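Putative hemin storage protein (Bordetella bronchiseptica, PDB 6AU1) is the glycoside hydrolase domain of PgaB (BpsB), which cleaves deacetylated poly-beta-1,6-N-acetylglucosamine and can disrupt bacterial biofilms. Local coordinates at residues Ile9-Leu14 with Gly333-Asp338; Ala43-Ala48 with Met89-Leu94; Arg129-His134 with Asp170-Ala175; Leu157-Asp162 with Met229-Asn234. All blocks are in the same frame, centred on the assembly; numbering follows the deposited sequence.

Contact 1: Ile9-Leu14 with Gly333-Asp338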
loop_
_atom_site.group_PDB
_atom_site.type_symbol
_atom_site.label_atom_id
_atom_site.label_comp_id
_atom_site.label_asym_id
_atom_site.label_seq_id
_atom_site.Cartn_x
_atom_site.Cartn_y
_atom_site.Cartn_z
ATOM N N ILE A 9 -3.995 13.149 -3.098
ATOM C CA ILE A 9 -3.047 12.662 -2.108
ATOM C C ILE A 9 -1.614 12.655 -2.598
ATOM O O ILE A 9 -1.341 12.643 -3.795
ATOM C CB ILE A 9 -3.438 11.248 -1.608
ATOM C CG1 ILE A 9 -3.293 10.198 -2.716
ATOM C CG2 ILE A 9 -4.883 11.253 -1.063
ATOM C CD1 ILE A 9 -1.911 9.516 -2.770
ATOM N N VAL A 10 -0.697 12.680 -1.640
ATOM C CA VAL A 10 0.726 12.599 -1.922
ATOM C C VAL A 10 1.282 11.492 -1.053
ATOM O O VAL A 10 1.078 11.497 0.159
ATOM C CB VAL A 10 1.466 13.931 -1.613
ATOM C CG1 VAL A 10 2.970 13.785 -1.906
ATOM C CG2 VAL A 10 0.871 15.094 -2.408
ATOM N N GLN A 11 1.959 10.524 -1.659
ATOM C CA GLN A 11 2.577 9.454 -0.878
ATOM C C GLN A 11 4.063 9.763 -0.700
ATOM O O GLN A 11 4.756 10.109 -1.654
ATOM C CB GLN A 11 2.362 8.100 -1.548
ATOM C CG GLN A 11 2.853 6.905 -0.720
ATOM C CD GLN A 11 2.288 5.595 -1.233
ATOM O OE1 GLN A 11 1.107 5.501 -1.545
ATOM N NE2 GLN A 11 3.127 4.579 -1.318
ATOM N N VAL A 12 4.539 9.639 0.533
ATOM C CA VAL A 12 5.858 10.146 0.908
ATOM C C VAL A 12 6.721 9.088 1.581
ATOM O O VAL A 12 6.266 8.402 2.505
ATOM C CB VAL A 12 5.711 11.349 1.864
ATOM C CG1 VAL A 12 7.057 11.765 2.447
ATOM C CG2 VAL A 12 5.035 12.525 1.138
ATOM N N ASP A 13 7.971 8.970 1.123
ATOM C CA ASP A 13 8.931 8.040 1.707
ATOM C C ASP A 13 9.669 8.669 2.872
ATOM O O ASP A 13 10.329 9.689 2.696
ATOM C CB ASP A 13 9.962 7.593 0.662
ATOM C CG ASP A 13 9.331 6.917 -0.515
ATOM O OD1 ASP A 13 8.913 5.745 -0.360
ATOM O OD2 ASP A 13 9.261 7.546 -1.599
ATOM N N LEU A 14 9.565 8.071 4.057
ATOM C CA LEU A 14 10.453 8.464 5.153
ATOM C C LEU A 14 11.896 8.081 4.821
ATOM O O LEU A 14 12.837 8.630 5.404
ATOM C CB LEU A 14 10.034 7.820 6.469
ATOM C CG LEU A 14 9.473 8.800 7.504
ATOM C CD1 LEU A 14 8.375 9.595 6.886
ATOM C CD2 LEU A 14 8.977 8.106 8.760
ATOM N N GLY A 333 -3.705 11.173 -7.079
ATOM C CA GLY A 333 -2.548 11.613 -6.319
ATOM C C GLY A 333 -1.294 11.075 -6.961
ATOM O O GLY A 333 -1.342 10.551 -8.081
ATOM N N TYR A 334 -0.163 11.199 -6.277
ATOM C CA TYR A 334 1.064 10.691 -6.869
ATOM C C TYR A 334 2.024 10.165 -5.809
ATOM O O TYR A 334 1.954 10.523 -4.628
ATOM C CB TYR A 334 1.759 11.768 -7.725
ATOM C CG TYR A 334 2.306 12.930 -6.925
ATOM C CD1 TYR A 334 3.565 12.856 -6.323
ATOM C CD2 TYR A 334 1.576 14.103 -6.773
ATOM C CE1 TYR A 334 4.065 13.915 -5.578
ATOM C CE2 TYR A 334 2.067 15.167 -6.032
ATOM C CZ TYR A 334 3.316 15.071 -5.441
ATOM O OH TYR A 334 3.816 16.119 -4.698
ATOM N N TYR A 335 2.921 9.307 -6.284
ATOM C CA TYR A 335 3.994 8.719 -5.496
ATOM C C TYR A 335 5.216 8.662 -6.407
ATOM O O TYR A 335 5.089 8.260 -7.558
ATOM C CB TYR A 335 3.611 7.310 -5.009
ATOM C CG TYR A 335 4.737 6.592 -4.302
ATOM C CD1 TYR A 335 5.304 7.123 -3.150
ATOM C CD2 TYR A 335 5.227 5.376 -4.776
ATOM C CE1 TYR A 335 6.347 6.459 -2.490
ATOM C CE2 TYR A 335 6.261 4.709 -4.127
ATOM C CZ TYR A 335 6.820 5.261 -2.983
ATOM O OH TYR A 335 7.854 4.599 -2.341
ATOM N N PRO A 336 6.404 9.074 -5.920
ATOM C CA PRO A 336 6.790 9.647 -4.633
ATOM C C PRO A 336 6.960 11.159 -4.710
ATOM O O PRO A 336 7.049 11.719 -5.805
ATOM C CB PRO A 336 8.141 8.977 -4.367
ATOM C CG PRO A 336 8.766 8.963 -5.774
ATOM C CD PRO A 336 7.592 8.833 -6.765
ATOM N N ASP A 337 7.016 11.815 -3.564
ATOM C CA ASP A 337 7.399 13.217 -3.560
ATOM C C ASP A 337 8.906 13.318 -3.358
ATOM O O ASP A 337 9.438 12.909 -2.315
ATOM C CB ASP A 337 6.655 13.990 -2.480
ATOM C CG ASP A 337 6.757 15.485 -2.686
ATOM O OD1 ASP A 337 6.156 15.969 -3.662
ATOM O OD2 ASP A 337 7.473 16.153 -1.912
ATOM N N ASP A 338 9.599 13.833 -4.369
ATOM C CA ASP A 338 11.042 14.036 -4.268
ATOM C C ASP A 338 11.272 15.468 -3.822
ATOM O O ASP A 338 11.614 16.340 -4.629
ATOM C CB ASP A 338 11.722 13.748 -5.614
ATOM C CG ASP A 338 13.237 13.705 -5.524
ATOM O OD1 ASP A 338 13.809 13.996 -4.451
ATOM O OD2 ASP A 338 13.865 13.396 -6.559
HETATM O O HOH W 1 8.707 10.335 -1.233
#

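Contact 2: Ala43-Ala48 with Met89-Leu94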
loop_
_atom_site.group_PDB
_atom_site.type_symbol
_atom_site.label_atom_id
_atom_site.label_comp_id
_atom_site.label_asym_id
_atom_site.label_seq_id
_atom_site.Cartn_x
_atom_site.Cartn_y
_atom_site.Cartn_z
ATOM N N ALA A 43 -4.566 14.626 1.836
ATOM C CA ALA A 43 -3.876 13.699 2.723
ATOM C C ALA A 43 -2.471 13.388 2.228
ATOM O O ALA A 43 -2.224 13.391 1.021
ATOM C CB ALA A 43 -4.677 12.404 2.860
ATOM N N VAL A 44 -1.566 13.146 3.175
ATOM C CA VAL A 44 -0.276 12.531 2.873
ATOM C C VAL A 44 -0.287 11.087 3.353
ATOM O O VAL A 44 -0.644 10.809 4.502
ATOM C CB VAL A 44 0.893 13.298 3.524
ATOM C CG1 VAL A 44 2.209 12.484 3.436
ATOM C CG2 VAL A 44 1.031 14.655 2.860
ATOM N N TYR A 45 0.083 10.170 2.462
ATOM C CA TYR A 45 0.247 8.773 2.826
ATOM C C TYR A 45 1.700 8.581 3.243
ATOM O O TYR A 45 2.583 8.605 2.396
ATOM C CB TYR A 45 -0.093 7.849 1.653
ATOM C CG TYR A 45 -1.555 7.839 1.241
ATOM C CD1 TYR A 45 -2.527 8.492 1.988
ATOM C CD2 TYR A 45 -1.962 7.122 0.119
ATOM C CE1 TYR A 45 -3.872 8.461 1.597
ATOM C CE2 TYR A 45 -3.288 7.081 -0.271
ATOM C CZ TYR A 45 -4.236 7.741 0.471
ATOM O OH TYR A 45 -5.556 7.686 0.070
ATOM N N LEU A 46 1.938 8.418 4.541
ATOM C CA LEU A 46 3.283 8.555 5.078
ATOM C C LEU A 46 3.897 7.198 5.473
ATOM O O LEU A 46 3.372 6.492 6.329
ATOM C CB LEU A 46 3.253 9.509 6.284
ATOM C CG LEU A 46 4.630 9.876 6.837
ATOM C CD1 LEU A 46 5.406 10.683 5.794
ATOM C CD2 LEU A 46 4.460 10.690 8.126
ATOM N N GLN A 47 5.013 6.854 4.833
ATOM C CA GLN A 47 5.733 5.603 5.102
ATOM C C GLN A 47 6.093 5.457 6.578
ATOM O O GLN A 47 6.738 6.344 7.142
ATOM C CB GLN A 47 7.008 5.567 4.260
ATOM C CG GLN A 47 7.645 4.184 4.110
ATOM C CD GLN A 47 9.019 4.266 3.465
ATOM O OE1 GLN A 47 9.669 5.307 3.498
ATOM N NE2 GLN A 47 9.478 3.155 2.893
ATOM N N ALA A 48 5.703 4.343 7.203
ATOM C CA ALA A 48 6.014 4.139 8.619
ATOM C C ALA A 48 7.094 3.072 8.809
ATOM O O ALA A 48 7.543 2.823 9.936
ATOM C CB ALA A 48 4.738 3.759 9.393
ATOM N N MET A 89 -4.285 15.784 6.307
ATOM C CA MET A 89 -4.506 14.517 6.988
ATOM C C MET A 89 -3.300 13.609 6.763
ATOM O O MET A 89 -2.636 13.700 5.732
ATOM C CB MET A 89 -5.783 13.847 6.484
ATOM C CG MET A 89 -7.036 14.653 6.759
ATOM S SD MET A 89 -7.385 14.750 8.522
ATOM C CE MET A 89 -8.647 13.490 8.675
ATOM N N VAL A 90 -3.007 12.744 7.724
ATOM C CA VAL A 90 -1.871 11.834 7.559
ATOM C C VAL A 90 -2.316 10.394 7.718
ATOM O O VAL A 90 -2.941 10.048 8.720
ATOM C CB VAL A 90 -0.735 12.131 8.567
ATOM C CG1 VAL A 90 0.364 11.041 8.469
ATOM C CG2 VAL A 90 -0.158 13.511 8.311
ATOM N N TYR A 91 -2.002 9.557 6.725
ATOM C CA TYR A 91 -2.265 8.125 6.835
ATOM C C TYR A 91 -0.960 7.410 7.124
ATOM O O TYR A 91 0.059 7.731 6.512
ATOM C CB TYR A 91 -2.843 7.536 5.539
ATOM C CG TYR A 91 -4.259 7.907 5.160
ATOM C CD1 TYR A 91 -4.717 9.210 5.250
ATOM C CD2 TYR A 91 -5.122 6.944 4.643
ATOM C CE1 TYR A 91 -6.017 9.545 4.862
ATOM C CE2 TYR A 91 -6.411 7.266 4.252
ATOM C CZ TYR A 91 -6.852 8.568 4.365
ATOM O OH TYR A 91 -8.134 8.899 3.979
ATOM N N ALA A 92 -0.986 6.439 8.029
ATOM C CA ALA A 92 0.179 5.593 8.238
ATOM C C ALA A 92 0.201 4.513 7.170
ATOM O O ALA A 92 -0.745 3.745 7.048
ATOM C CB ALA A 92 0.160 4.969 9.634
ATOM N N TRP A 93 1.277 4.482 6.390
ATOM C CA TRP A 93 1.458 3.496 5.329
ATOM C C TRP A 93 2.361 2.383 5.878
ATOM O O TRP A 93 3.521 2.630 6.222
ATOM C CB TRP A 93 2.048 4.197 4.094
ATOM C CG TRP A 93 2.613 3.339 3.017
ATOM C CD1 TRP A 93 2.208 2.079 2.646
ATOM C CD2 TRP A 93 3.705 3.681 2.164
ATOM N NE1 TRP A 93 2.988 1.629 1.604
ATOM C CE2 TRP A 93 3.917 2.589 1.296
ATOM C CE3 TRP A 93 4.530 4.812 2.047
ATOM C CZ2 TRP A 93 4.925 2.586 0.325
ATOM C CZ3 TRP A 93 5.542 4.803 1.083
ATOM C CH2 TRP A 93 5.718 3.697 0.230
ATOM N N LEU A 94 1.817 1.173 6.008
ATOM C CA LEU A 94 2.539 0.073 6.653
ATOM C C LEU A 94 2.297 -1.218 5.872
ATOM O O LEU A 94 1.240 -1.373 5.282
ATOM C CB LEU A 94 2.062 -0.073 8.108
ATOM C CG LEU A 94 2.924 -0.712 9.196
ATOM C CD1 LEU A 94 4.281 -0.008 9.320
ATOM C CD2 LEU A 94 2.168 -0.720 10.528
HETATM O O HOH W 2 -7.320 9.430 1.191
#

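Contact 3: Arg129-His134 with Asp170-Ala175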
loop_
_atom_site.group_PDB
_atom_site.type_symbol
_atom_site.label_atom_id
_atom_site.label_comp_id
_atom_site.label_asym_id
_atom_site.label_seq_id
_atom_site.Cartn_x
_atom_site.Cartn_y
_atom_site.Cartn_z
ATOM N N ARG A 129 7.021 -12.103 3.151
ATOM C CA ARG A 129 5.644 -12.001 3.643
ATOM C C ARG A 129 5.399 -13.031 4.744
ATOM O O ARG A 129 5.529 -14.240 4.508
ATOM C CB ARG A 129 4.615 -12.233 2.515
ATOM C CG ARG A 129 4.403 -11.064 1.546
ATOM C CD ARG A 129 3.695 -11.586 0.273
ATOM N NE ARG A 129 4.548 -12.598 -0.366
ATOM C CZ ARG A 129 4.112 -13.587 -1.145
ATOM N NH1 ARG A 129 2.817 -13.714 -1.418
ATOM N NH2 ARG A 129 4.982 -14.456 -1.652
ATOM N N LEU A 130 5.042 -12.565 5.935
ATOM C CA LEU A 130 4.620 -13.487 6.982
ATOM C C LEU A 130 3.294 -14.119 6.567
ATOM O O LEU A 130 2.492 -13.494 5.864
ATOM C CB LEU A 130 4.481 -12.765 8.328
ATOM C CG LEU A 130 5.803 -12.303 8.946
ATOM C CD1 LEU A 130 5.534 -11.450 10.179
ATOM C CD2 LEU A 130 6.644 -13.526 9.301
ATOM N N SER A 131 3.064 -15.360 6.986
ATOM C CA SER A 131 1.789 -16.023 6.721
ATOM C C SER A 131 0.689 -15.564 7.669
ATOM O O SER A 131 0.760 -15.814 8.872
ATOM C CB SER A 131 1.932 -17.537 6.839
ATOM O OG SER A 131 0.670 -18.156 6.630
ATOM N N PRO A 132 -0.355 -14.913 7.136
ATOM C CA PRO A 132 -1.433 -14.480 8.033
ATOM C C PRO A 132 -2.293 -15.657 8.501
ATOM O O PRO A 132 -3.196 -15.461 9.311
ATOM C CB PRO A 132 -2.242 -13.510 7.165
ATOM C CG PRO A 132 -2.055 -14.047 5.771
ATOM C CD PRO A 132 -0.630 -14.568 5.728
ATOM N N PHE A 133 -2.008 -16.858 7.999
ATOM C CA PHE A 133 -2.674 -18.070 8.472
ATOM C C PHE A 133 -2.011 -18.672 9.719
ATOM O O PHE A 133 -2.600 -19.523 10.387
ATOM C CB PHE A 133 -2.713 -19.119 7.348
ATOM C CG PHE A 133 -3.444 -18.652 6.120
ATOM C CD1 PHE A 133 -4.827 -18.773 6.033
ATOM C CD2 PHE A 133 -2.757 -18.080 5.062
ATOM C CE1 PHE A 133 -5.514 -18.339 4.905
ATOM C CE2 PHE A 133 -3.432 -17.645 3.932
ATOM C CZ PHE A 133 -4.813 -17.771 3.856
ATOM N N HIS A 134 -0.788 -18.241 10.027
ATOM C CA HIS A 134 -0.075 -18.743 11.201
ATOM C C HIS A 134 -0.402 -17.877 12.418
ATOM O O HIS A 134 -0.244 -16.661 12.372
ATOM C CB HIS A 134 1.434 -18.753 10.958
ATOM C CG HIS A 134 2.191 -19.601 11.933
ATOM N ND1 HIS A 134 2.379 -19.237 13.250
ATOM C CD2 HIS A 134 2.800 -20.802 11.783
ATOM C CE1 HIS A 134 3.072 -20.177 13.868
ATOM N NE2 HIS A 134 3.338 -21.139 13.001
ATOM N N ASP A 170 -1.261 -19.532 -0.274
ATOM C CA ASP A 170 -0.232 -19.893 0.693
ATOM C C ASP A 170 -0.296 -21.418 0.874
ATOM O O ASP A 170 -1.370 -21.958 1.131
ATOM C CB ASP A 170 -0.520 -19.129 1.999
ATOM C CG ASP A 170 0.520 -19.339 3.072
ATOM O OD1 ASP A 170 1.344 -20.269 2.976
ATOM O OD2 ASP A 170 0.485 -18.547 4.035
ATOM N N SER A 171 0.835 -22.107 0.714
ATOM C CA SER A 171 0.863 -23.575 0.780
ATOM C C SER A 171 1.341 -24.118 2.131
ATOM O O SER A 171 1.535 -25.330 2.300
ATOM C CB SER A 171 1.750 -24.134 -0.340
ATOM O OG SER A 171 3.093 -23.701 -0.174
ATOM N N SER A 172 1.515 -23.229 3.100
ATOM C CA SER A 172 1.999 -23.628 4.422
ATOM C C SER A 172 0.936 -24.471 5.130
ATOM O O SER A 172 -0.247 -24.389 4.791
ATOM C CB SER A 172 2.368 -22.390 5.249
ATOM O OG SER A 172 1.218 -21.640 5.595
ATOM N N PRO A 173 1.351 -25.311 6.093
ATOM C CA PRO A 173 0.402 -26.227 6.744
ATOM C C PRO A 173 -0.784 -25.505 7.392
ATOM O O PRO A 173 -1.918 -25.990 7.328
ATOM C CB PRO A 173 1.264 -26.924 7.808
ATOM C CG PRO A 173 2.645 -26.894 7.236
ATOM C CD PRO A 173 2.745 -25.578 6.498
ATOM N N GLU A 174 -0.516 -24.362 8.014
ATOM C CA GLU A 174 -1.575 -23.597 8.664
ATOM C C GLU A 174 -2.569 -23.046 7.641
ATOM O O GLU A 174 -3.770 -22.961 7.911
ATOM C CB GLU A 174 -0.983 -22.454 9.496
ATOM C CG GLU A 174 -0.256 -22.916 10.746
ATOM C CD GLU A 174 1.114 -23.512 10.461
ATOM O OE1 GLU A 174 1.652 -23.315 9.347
ATOM O OE2 GLU A 174 1.657 -24.179 11.365
ATOM N N ALA A 175 -2.074 -22.667 6.466
ATOM C CA ALA A 175 -2.967 -22.212 5.402
ATOM C C ALA A 175 -3.823 -23.362 4.877
ATOM O O ALA A 175 -5.029 -23.204 4.676
ATOM C CB ALA A 175 -2.172 -21.573 4.259
#

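Contact 4: Leu157-Asp162 with Met229-Asn234. With EDO (1,2-ethanediol), chain G.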
loop_
_atom_site.group_PDB
_atom_site.type_symbol
_atom_site.label_atom_id
_atom_site.label_comp_id
_atom_site.label_asym_id
_atom_site.label_seq_id
_atom_site.Cartn_x
_atom_site.Cartn_y
_atom_site.Cartn_z
ATOM N N LEU A 157 -5.120 4.660 7.757
ATOM C CA LEU A 157 -4.128 3.641 7.427
ATOM C C LEU A 157 -4.112 3.414 5.929
ATOM O O LEU A 157 -5.176 3.341 5.301
ATOM C CB LEU A 157 -4.440 2.309 8.118
ATOM C CG LEU A 157 -4.310 2.168 9.625
ATOM C CD1 LEU A 157 -4.979 0.862 10.033
ATOM C CD2 LEU A 157 -2.829 2.189 10.042
ATOM N N LEU A 158 -2.919 3.320 5.357
ATOM C CA LEU A 158 -2.782 2.806 4.002
ATOM C C LEU A 158 -2.134 1.436 4.091
ATOM O O LEU A 158 -0.969 1.296 4.449
ATOM C CB LEU A 158 -1.950 3.732 3.105
ATOM C CG LEU A 158 -1.611 3.111 1.738
ATOM C CD1 LEU A 158 -2.872 2.887 0.868
ATOM C CD2 LEU A 158 -0.545 3.935 0.984
ATOM N N PHE A 159 -2.906 0.412 3.763
ATOM C CA PHE A 159 -2.351 -0.925 3.705
ATOM C C PHE A 159 -1.564 -1.095 2.401
ATOM O O PHE A 159 -2.099 -0.916 1.311
ATOM C CB PHE A 159 -3.477 -1.962 3.812
ATOM C CG PHE A 159 -4.221 -1.918 5.128
ATOM C CD1 PHE A 159 -3.609 -2.343 6.304
ATOM C CD2 PHE A 159 -5.538 -1.483 5.179
ATOM C CE1 PHE A 159 -4.299 -2.313 7.519
ATOM C CE2 PHE A 159 -6.239 -1.450 6.386
ATOM C CZ PHE A 159 -5.613 -1.867 7.558
ATOM N N HIS A 160 -0.290 -1.446 2.548
ATOM C CA HIS A 160 0.700 -1.549 1.466
ATOM C C HIS A 160 0.359 -2.587 0.406
ATOM O O HIS A 160 -0.471 -3.464 0.646
ATOM C CB HIS A 160 2.054 -1.880 2.118
ATOM C CG HIS A 160 3.246 -1.789 1.205
ATOM N ND1 HIS A 160 3.343 -0.888 0.168
ATOM C CD2 HIS A 160 4.421 -2.469 1.225
ATOM C CE1 HIS A 160 4.519 -1.024 -0.422
ATOM N NE2 HIS A 160 5.189 -1.984 0.194
ATOM N N ASP A 161 1.022 -2.499 -0.748
ATOM C CA ASP A 161 0.810 -3.455 -1.839
ATOM C C ASP A 161 1.526 -4.795 -1.621
ATOM O O ASP A 161 1.532 -5.643 -2.511
ATOM C CB ASP A 161 1.232 -2.841 -3.194
ATOM C CG ASP A 161 2.734 -2.513 -3.298
ATOM O OD1 ASP A 161 3.558 -3.017 -2.510
ATOM O OD2 ASP A 161 3.096 -1.739 -4.215
ATOM N N ASP A 162 2.092 -5.011 -0.435
ATOM C CA ASP A 162 2.775 -6.279 -0.171
ATOM C C ASP A 162 1.775 -7.400 0.060
ATOM O O ASP A 162 2.138 -8.569 0.012
ATOM C CB ASP A 162 3.704 -6.178 1.046
ATOM C CG ASP A 162 2.938 -6.071 2.341
ATOM O OD1 ASP A 162 2.117 -5.136 2.475
ATOM O OD2 ASP A 162 3.140 -6.923 3.225
ATOM N N MET A 229 -11.396 5.964 12.084
ATOM C CA MET A 229 -10.123 5.583 11.473
ATOM C C MET A 229 -10.356 5.186 10.015
ATOM O O MET A 229 -10.877 4.111 9.730
ATOM C CB MET A 229 -9.468 4.438 12.252
ATOM C CG MET A 229 -8.152 3.915 11.666
ATOM S SD MET A 229 -6.826 5.143 11.566
ATOM C CE MET A 229 -6.851 5.826 13.213
ATOM N N VAL A 230 -9.970 6.068 9.098
ATOM C CA VAL A 230 -10.152 5.840 7.669
ATOM C C VAL A 230 -9.136 4.827 7.174
ATOM O O VAL A 230 -7.990 4.854 7.605
ATOM C CB VAL A 230 -9.991 7.142 6.875
ATOM C CG1 VAL A 230 -10.341 6.933 5.408
ATOM C CG2 VAL A 230 -10.851 8.239 7.486
ATOM N N VAL A 231 -9.545 3.924 6.290
ATOM C CA VAL A 231 -8.582 2.982 5.720
ATOM C C VAL A 231 -8.582 2.961 4.194
ATOM O O VAL A 231 -9.628 3.052 3.542
ATOM C CB VAL A 231 -8.810 1.525 6.237
ATOM C CG1 VAL A 231 -8.579 1.458 7.754
ATOM C CG2 VAL A 231 -10.205 1.007 5.863
ATOM N N ALA A 232 -7.383 2.845 3.634
ATOM C CA ALA A 232 -7.196 2.659 2.201
ATOM C C ALA A 232 -6.296 1.457 1.986
ATOM O O ALA A 232 -5.556 1.065 2.896
ATOM C CB ALA A 232 -6.587 3.907 1.561
ATOM N N ARG A 233 -6.354 0.865 0.802
ATOM C CA ARG A 233 -5.415 -0.214 0.481
ATOM C C ARG A 233 -4.945 -0.076 -0.961
ATOM O O ARG A 233 -5.735 0.253 -1.839
ATOM C CB ARG A 233 -6.061 -1.586 0.712
ATOM C CG ARG A 233 -5.107 -2.779 0.411
ATOM C CD ARG A 233 -5.670 -4.102 0.936
ATOM N NE ARG A 233 -4.957 -5.249 0.369
ATOM C CZ ARG A 233 -5.438 -6.490 0.354
ATOM N NH1 ARG A 233 -6.622 -6.757 0.911
ATOM N NH2 ARG A 233 -4.742 -7.461 -0.235
ATOM N N ASN A 234 -3.654 -0.309 -1.196
ATOM C CA ASN A 234 -3.116 -0.335 -2.556
ATOM C C ASN A 234 -3.657 -1.513 -3.355
ATOM O O ASN A 234 -3.646 -2.661 -2.883
ATOM C CB ASN A 234 -1.582 -0.431 -2.552
ATOM C CG ASN A 234 -0.904 0.865 -2.173
ATOM O OD1 ASN A 234 0.013 0.860 -1.366
ATOM N ND2 ASN A 234 -1.318 1.974 -2.789
HETATM C C1 EDO G . 5.457 -5.593 -3.670
HETATM O O1 EDO G . 5.074 -5.072 -2.384
HETATM C C2 EDO G . 4.703 -6.890 -3.950
HETATM O O2 EDO G . 3.318 -6.603 -4.178
HETATM O O HOH W 3 -2.570 -4.432 -0.923
#

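Contact 1: Ile9-Leu14 with Gly333-Asp338
Tyr335 OH donates a short hydrogen bond of 2.5 Å to Asp13 OD1, reaching the carboxylate on the syn side of that oxygen. The bond lies where the first and last strands of a TIM barrel, 8-12 and 332-335, run side by side in parallel and close the cylinder. Their segments diverge by only 12°. Two backbone bonds hold them in register: Tyr334 N gives to Ile9 O at 3.1 Å, and Gln11 N gives to Tyr334 O at 3.0 Å. Beyond them, where the chain passes the cis peptide before Pro336, the ladder fades into a weak bond from Asp337 N to Gln11 O, 3.4 Å long.

Inside the barrel, Tyr335 has CG anti to its backbone N (chi1 174°), which lays the ring against the aliphatic part of Gln11. CB and CG of Gln11 both sit 3.5 Å from Tyr335 CD1. Trp93 meets the same tyrosine ring edge-to-face. The opposite side of the sheet looks toward helix 22-39. There Val10 and Tyr334 point the same way, the two methyls of the valine resting against the phenol end of the tyrosine. Tyr334 OH is turned to Asp337 OD1, giving it a 2.6 Å hydrogen bond on the anti side, 30° out of the carboxylate plane, and Arg35 forms a salt bridge with that same oxygen. A water finishes the junction: it accepts from Asp13 N and donates to Asp13 OD2 and to Asp337 O, the last at 2.9 Å.

Contact 2: Ala43-Ala48 with Met89-Leu94
Val44 and Leu46 use both their N-H and their C=O groups across this parallel pair, while Met89, Tyr91 and Trp93 answer from the other strand. The ladder starts with Val44 N to Met89 O at 2.8 Å and ends with Ala48 N to Trp93 O at 2.9 Å. Between them, Tyr91 N gives to Val44 O, Leu46 N to Tyr91 O, and Trp93 N to Leu46 O. The intervening Tyr45 turns its backbone N and O to strand 8-12, the Ala92 backbone bonds to Leu158 of strand 156-159, and Val90 N is taken up by Asp155 OD2.

These strands and helix 75-86 form a beta-alpha-beta unit of the TIM barrel. On the barrel interior, Tyr45 CE1 lies over the centre of the Tyr91 ring, 3.6 Å from Tyr91 CG, with the ring planes 44° apart. Trp93 CG is anti to its backbone N (chi1 166°), which carries the indole alongside Gln47, its CE3 3.4 Å from Gln47 CB; the Gln47 amide nitrogen bonds to Asp15. Alternate residues thus spend their main-chain groups on one neighbouring strand or the other, and a single water, 2.7 Å from Tyr45 OH and more weakly held by Tyr91 OH, meets both phenol ends within a largely carbon-lined interior.

Contact 3: Arg129-His134 with Asp170-Ala175
Ser131 and Asp170 join two side-chain-to-backbone turns through one hydrogen bond, and the aspartate follows a cis peptide. Ser131 OG gives to Asp170 OD2 at 2.6 Å, on the syn side and 20° out of the carboxylate plane. As an acceptor, the same serine oxygen takes Phe133 N at 3.3 Å, making an ST turn. Across the junction Asp170 OD1 accepts from Ser172 N at 3.0 Å, an Asx turn, and also from Ser172 OG, both donors coming from one face of the carboxylate. Gln113 N is a further donor to OD1, so each oxygen of this buried group is engaged and its orientation is fixed from several directions.

Both segments belong to the long excursions that follow strands 89-94 and 156-159 of the TIM barrel, and each runs straight into a helix. Ser172 is the N-cap residue of helix 173-181. His134, which closes a type I turn begun at Ser131, is the N-cap of helix 135-151, its ND1 accepting from Asp136 N.

Phe133 fills the angle between the two segments. With CG anti to its carbonyl carbon (chi1 -60°), the ring offers one face to Ala175 CB, a CH-pi contact 4.0 Å from the methyl to the ring centroid and displaced toward the rim. Asp170 OD2 comes up to the ring edge, 3.4 Å from Phe133 CD2. Tyr208 stacks with this phenylalanine and Tyr179 meets it edge-to-face. Beside it, His134 and Glu174 extend in the same direction, His134 CD2 lying 3.5 Å from Glu174 CD, with imidazole and carboxylate planes inclined at 48°.

Contact 4: Leu157-Asp162 with Met229-Asn234
Phe159 has CG anti to its carbonyl carbon (chi1 -63°), which brings its CE2 to 3.9 Å from Val231 CB, and Leu158, with CG anti to its backbone N (chi1 171°), brings its CD1 to 3.9 Å from Ala232 CB. The residues belong to the parallel strands 156-159 and 230-235 of the TIM barrel. Four backbone bonds pair those strands, from Leu157 N to Val230 O through to Asn234 N on Phe159 O at 3.0 Å.

The sheet separates two environments. Leu158 and Ala232 point into the barrel, whereas Phe159 faces helix 195-223, with Arg233 CB at its ring edge.

Asp161 and Asn234 meet at the C-terminal ends of the parallel strands, the end where enzymes of this fold keep their active sites. There a molecule of 1,2-ethanediol, probably from the crystallisation liquor, gives one hydroxyl to Asp161 OD1 at 2.6 Å from its O1, and the other to the backbone O of Asp161. Tyr236 OH also bonds to it. Asn234 OD1 approaches the edge of the His160 imidazole, whose ring also meets Trp93. Arg233, extended from CG to NE, bonds through NH2 to Ala163 O and through NH1 to Tyr260 OH, and a water lies in the guanidinium plane. That water accepts from Arg233 NE at 2.8 Å and donates to His160 O and, at 2.9 Å, to Asn234 O.

From the N terminus, strand 8-12 opens contact 1, which closes at residues 333-338, so the other three contacts are nested within its loop. Contact 2 closes first, a short loop between strands 43-47 and 89-94, before contacts 3 and 4 begin. These two cross: segment 157-162 opens contact 4 before 170-175 closes contact 3, and 229-234 closes contact 4. Contacts 1, 2 and 4 are successive parts of one barrel wall. Strands 8-12 and 43-47 join the first two, and strands 89-94 and 156-159 join contacts 2 and 4. Contact 3 lies outside the wall, its centre about 21 Å from that of contact 4, and ties the loop ahead of helix 135-151 to the start of helix 173-181.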